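Local coordinates for odorant-binding protein 2a (Homo sapiens, PDB 4RUN), which binds and carries small hydrophobic volatile molecules, with higher affinity for aldehydes and large fatty acids, at residues L86-Y98 against M110-A124. The protein carries 2 engineered substitutions. Residues are numbered along the deposited sequence; the frame is centred on the assembly and turned at random.
Sequences LQELPGTDDYVFY and MGNLVGRNPNTNLEA. Engineered in segment 110-124: Asn112 (natural residue Lys).
Phe97 lies side by side with the engineered Asn112, and the ring and amide planes are turned 44° apart. Phe97 CD1 is the ring atom nearest the amide, 3.3 Å from Asn112 ND2. The backbones beneath them form an antiparallel hydrogen-bonded pair, with Phe97 N 2.8 Å from Asn112 O. Tyr95 and Val114 make the second such pair. Here Tyr95 N donates to Val114 O in an almost straight bond of 2.8 Å. Val114 CG2 is the branch set between its own backbone N and carbonyl carbon. This methyl meets Tyr95 CB at 3.9 Å and Leu86 CD1 at 4.1 Å, so Val114 also touches the next strand, 82-88.

Leu113 and Val96 face the other side of the sheet. Leu89 crosses Leu113 at about a right angle, and its CD2 lies against Leu113 CD1. Leu125 and Phe128 of helix 122-134 also touch Leu113. Ala124 brings the start of this helix to the type II turn Leu89-Thr92, with its CB 3.9 Å from Thr92 OG1.

Asp94 lies between Gly115, at the end of strand 106-115, and the start of helix 122-134. With CG anti to the carbonyl carbon (chi1 -69°), the carboxylate reaches past Gly115, and OD2 lies 4.0 Å from Ala124 CB. OD1 forms a salt bridge with Lys17 of strand 12-21. Replacing this aspartate with alanine would probably leave Lys17 without its charged partner and open a gap beside Ala124.

Strands 95-103 and 106-115 form a beta hairpin of the lipocalin barrel, and the helix after it packs against the barrel wall, as is characteristic of this family.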
# COMPACT_ATOMS: atom_id res chain seq x y z
N LEU A 86 -4.56 7.75 2.60
CA LEU A 86 -4.78 7.63 1.17
C LEU A 86 -4.80 9.04 0.64
O LEU A 86 -5.58 9.87 1.11
CB LEU A 86 -6.09 6.89 0.86
CG LEU A 86 -6.22 6.30 -0.55
CD1 LEU A 86 -5.10 5.30 -0.84
CD2 LEU A 86 -7.57 5.62 -0.78
N GLN A 87 -3.93 9.33 -0.32
CA GLN A 87 -3.81 10.66 -0.90
C GLN A 87 -3.88 10.56 -2.41
O GLN A 87 -3.34 9.63 -3.00
CB GLN A 87 -2.49 11.32 -0.52
CG GLN A 87 -2.16 11.32 0.97
CD GLN A 87 -0.73 11.77 1.23
OE1 GLN A 87 -0.15 12.52 0.44
NE2 GLN A 87 -0.16 11.33 2.35
N GLU A 88 -4.54 11.53 -3.03
CA GLU A 88 -4.60 11.61 -4.48
C GLU A 88 -3.19 11.95 -4.97
O GLU A 88 -2.49 12.75 -4.35
CB GLU A 88 -5.68 12.63 -4.92
CG GLU A 88 -6.55 12.10 -6.04
CD GLU A 88 -7.87 12.85 -6.20
OE1 GLU A 88 -8.25 13.61 -5.30
OE2 GLU A 88 -8.51 12.68 -7.26
N LEU A 89 -2.73 11.25 -6.00
CA LEU A 89 -1.43 11.54 -6.60
C LEU A 89 -1.70 12.50 -7.77
O LEU A 89 -2.19 12.08 -8.83
CB LEU A 89 -0.74 10.27 -7.07
CG LEU A 89 0.68 10.46 -7.62
CD1 LEU A 89 1.61 11.09 -6.59
CD2 LEU A 89 1.24 9.12 -8.08
N PRO A 90 -1.39 13.79 -7.58
CA PRO A 90 -1.74 14.79 -8.59
C PRO A 90 -1.13 14.56 -9.99
O PRO A 90 -0.01 14.08 -10.12
CB PRO A 90 -1.20 16.09 -7.99
CG PRO A 90 -1.13 15.84 -6.53
CD PRO A 90 -0.73 14.40 -6.41
N GLY A 91 -1.90 14.92 -11.01
CA GLY A 91 -1.47 14.80 -12.40
C GLY A 91 -1.74 13.44 -13.00
O GLY A 91 -1.37 13.16 -14.15
N THR A 92 -2.37 12.57 -12.23
CA THR A 92 -2.70 11.25 -12.71
C THR A 92 -3.95 10.79 -11.98
O THR A 92 -4.53 11.53 -11.16
CB THR A 92 -1.53 10.25 -12.53
OG1 THR A 92 -1.99 8.92 -12.83
CG2 THR A 92 -1.01 10.29 -11.12
N ASP A 93 -4.36 9.57 -12.28
CA ASP A 93 -5.60 9.02 -11.75
C ASP A 93 -5.35 7.94 -10.69
O ASP A 93 -6.22 7.10 -10.44
CB ASP A 93 -6.43 8.48 -12.92
CG ASP A 93 -6.69 9.55 -13.98
OD1 ASP A 93 -7.12 10.66 -13.61
OD2 ASP A 93 -6.44 9.28 -15.17
N ASP A 94 -4.19 8.02 -10.04
CA ASP A 94 -3.81 7.08 -9.00
C ASP A 94 -3.71 7.79 -7.67
O ASP A 94 -3.78 9.02 -7.58
CB ASP A 94 -2.46 6.43 -9.33
CG ASP A 94 -2.53 5.50 -10.51
OD1 ASP A 94 -3.61 4.96 -10.82
OD2 ASP A 94 -1.50 5.28 -11.15
N TYR A 95 -3.56 6.99 -6.62
CA TYR A 95 -3.46 7.47 -5.26
C TYR A 95 -2.17 6.93 -4.66
O TYR A 95 -1.59 5.98 -5.19
CB TYR A 95 -4.63 6.97 -4.45
CG TYR A 95 -5.97 7.61 -4.72
CD1 TYR A 95 -6.76 7.20 -5.78
CD2 TYR A 95 -6.46 8.58 -3.86
CE1 TYR A 95 -8.01 7.77 -6.00
CE2 TYR A 95 -7.70 9.15 -4.08
CZ TYR A 95 -8.47 8.75 -5.14
OH TYR A 95 -9.71 9.32 -5.35
N VAL A 96 -1.77 7.51 -3.54
CA VAL A 96 -0.67 6.98 -2.74
C VAL A 96 -1.20 6.47 -1.40
O VAL A 96 -2.00 7.13 -0.76
CB VAL A 96 0.40 8.03 -2.48
CG1 VAL A 96 1.45 7.50 -1.51
CG2 VAL A 96 1.04 8.42 -3.79
N PHE A 97 -0.75 5.28 -1.03
CA PHE A 97 -1.13 4.64 0.22
C PHE A 97 0.11 4.69 1.08
O PHE A 97 1.06 3.95 0.86
CB PHE A 97 -1.57 3.22 -0.09
CG PHE A 97 -1.91 2.40 1.11
CD1 PHE A 97 -0.91 1.72 1.81
CD2 PHE A 97 -3.23 2.22 1.48
CE1 PHE A 97 -1.23 0.92 2.90
CE2 PHE A 97 -3.56 1.42 2.55
CZ PHE A 97 -2.55 0.77 3.26
N TYR A 98 0.10 5.58 2.05
CA TYR A 98 1.25 5.84 2.90
C TYR A 98 0.93 5.26 4.26
O TYR A 98 -0.18 5.46 4.76
CB TYR A 98 1.46 7.36 2.98
CG TYR A 98 2.69 7.81 3.73
CD1 TYR A 98 3.96 7.36 3.36
CD2 TYR A 98 2.60 8.72 4.79
CE1 TYR A 98 5.10 7.79 4.05
CE2 TYR A 98 3.73 9.15 5.49
CZ TYR A 98 4.98 8.68 5.11
OH TYR A 98 6.10 9.12 5.80
N MET A 110 6.21 3.29 4.79
CA MET A 110 6.02 2.47 3.61
C MET A 110 4.99 3.15 2.71
O MET A 110 3.95 3.62 3.18
CB MET A 110 5.56 1.07 4.02
CG MET A 110 5.49 0.07 2.88
SD MET A 110 4.78 -1.52 3.38
CE MET A 110 5.18 -1.59 5.13
N GLY A 111 5.28 3.20 1.42
CA GLY A 111 4.41 3.86 0.46
C GLY A 111 4.04 2.93 -0.67
O GLY A 111 4.85 2.14 -1.11
N ASN A 112 2.81 3.02 -1.14
CA ASN A 112 2.36 2.20 -2.24
C ASN A 112 1.59 3.03 -3.24
O ASN A 112 0.69 3.79 -2.87
CB ASN A 112 1.51 1.05 -1.73
CG ASN A 112 2.24 0.22 -0.69
OD1 ASN A 112 3.16 -0.52 -1.02
ND2 ASN A 112 1.85 0.36 0.56
N LEU A 113 1.96 2.89 -4.50
CA LEU A 113 1.23 3.51 -5.58
C LEU A 113 0.08 2.59 -5.91
O LEU A 113 0.29 1.43 -6.27
CB LEU A 113 2.14 3.68 -6.79
CG LEU A 113 1.49 4.33 -8.01
CD1 LEU A 113 1.06 5.75 -7.68
CD2 LEU A 113 2.46 4.33 -9.18
N VAL A 114 -1.13 3.12 -5.83
CA VAL A 114 -2.32 2.31 -6.04
C VAL A 114 -3.31 2.97 -7.01
O VAL A 114 -3.42 4.19 -7.05
CB VAL A 114 -3.02 2.02 -4.69
CG1 VAL A 114 -2.12 1.16 -3.84
CG2 VAL A 114 -3.36 3.30 -3.94
N GLY A 115 -4.01 2.15 -7.79
CA GLY A 115 -4.99 2.66 -8.72
C GLY A 115 -6.06 1.66 -9.07
O GLY A 115 -5.93 0.46 -8.81
N ARG A 116 -7.13 2.15 -9.66
CA ARG A 116 -8.23 1.30 -10.07
C ARG A 116 -7.86 0.50 -11.29
O ARG A 116 -8.25 -0.66 -11.46
CB ARG A 116 -9.43 2.17 -10.38
CG ARG A 116 -9.94 2.91 -9.17
CD ARG A 116 -10.62 1.94 -8.24
NE ARG A 116 -11.41 2.63 -7.23
CZ ARG A 116 -12.07 2.00 -6.27
NH1 ARG A 116 -12.76 2.70 -5.39
NH2 ARG A 116 -12.03 0.67 -6.19
N ASN A 117 -7.09 1.14 -12.15
CA ASN A 117 -6.70 0.58 -13.41
C ASN A 117 -5.39 -0.13 -13.15
O ASN A 117 -4.53 0.45 -12.52
CB ASN A 117 -6.49 1.71 -14.41
CG ASN A 117 -6.72 1.26 -15.83
OD1 ASN A 117 -7.80 0.79 -16.16
ND2 ASN A 117 -5.69 1.38 -16.66
N PRO A 118 -5.24 -1.36 -13.64
CA PRO A 118 -4.03 -2.14 -13.34
C PRO A 118 -2.81 -1.68 -14.13
O PRO A 118 -1.68 -2.02 -13.77
CB PRO A 118 -4.42 -3.55 -13.77
CG PRO A 118 -5.40 -3.34 -14.88
CD PRO A 118 -6.14 -2.07 -14.57
N ASN A 119 -3.04 -0.92 -15.20
CA ASN A 119 -1.95 -0.43 -16.01
C ASN A 119 -1.27 0.74 -15.36
O ASN A 119 -1.88 1.48 -14.60
CB ASN A 119 -2.47 -0.02 -17.35
CG ASN A 119 -3.30 -1.11 -17.97
OD1 ASN A 119 -4.47 -0.91 -18.29
ND2 ASN A 119 -2.73 -2.29 -18.06
N THR A 120 0.01 0.88 -15.67
CA THR A 120 0.81 1.97 -15.16
C THR A 120 1.40 2.81 -16.28
O THR A 120 1.79 2.31 -17.33
CB THR A 120 1.95 1.44 -14.28
OG1 THR A 120 1.42 0.50 -13.34
CG2 THR A 120 2.63 2.57 -13.54
N ASN A 121 1.46 4.11 -16.03
CA ASN A 121 2.11 5.03 -16.93
C ASN A 121 3.42 5.37 -16.24
O ASN A 121 3.49 5.40 -15.01
CB ASN A 121 1.23 6.26 -17.13
CG ASN A 121 1.72 7.19 -18.23
OD1 ASN A 121 2.92 7.25 -18.53
ND2 ASN A 121 0.81 7.96 -18.80
N LEU A 122 4.47 5.58 -17.02
CA LEU A 122 5.76 5.98 -16.49
C LEU A 122 5.63 7.33 -15.80
O LEU A 122 6.32 7.58 -14.82
CB LEU A 122 6.81 6.05 -17.59
CG LEU A 122 8.20 6.54 -17.14
CD1 LEU A 122 8.73 5.74 -15.96
CD2 LEU A 122 9.18 6.52 -18.29
N GLU A 123 4.76 8.21 -16.29
CA GLU A 123 4.62 9.54 -15.71
C GLU A 123 4.05 9.43 -14.30
O GLU A 123 4.43 10.18 -13.42
CB GLU A 123 3.76 10.45 -16.60
CG GLU A 123 4.01 11.94 -16.36
CD GLU A 123 3.43 12.86 -17.45
OE1 GLU A 123 2.51 12.45 -18.21
OE2 GLU A 123 3.91 14.02 -17.55
N ALA A 124 3.19 8.45 -14.08
CA ALA A 124 2.65 8.21 -12.76
C ALA A 124 3.72 7.68 -11.77
O ALA A 124 3.77 8.09 -10.61
CB ALA A 124 1.50 7.24 -12.86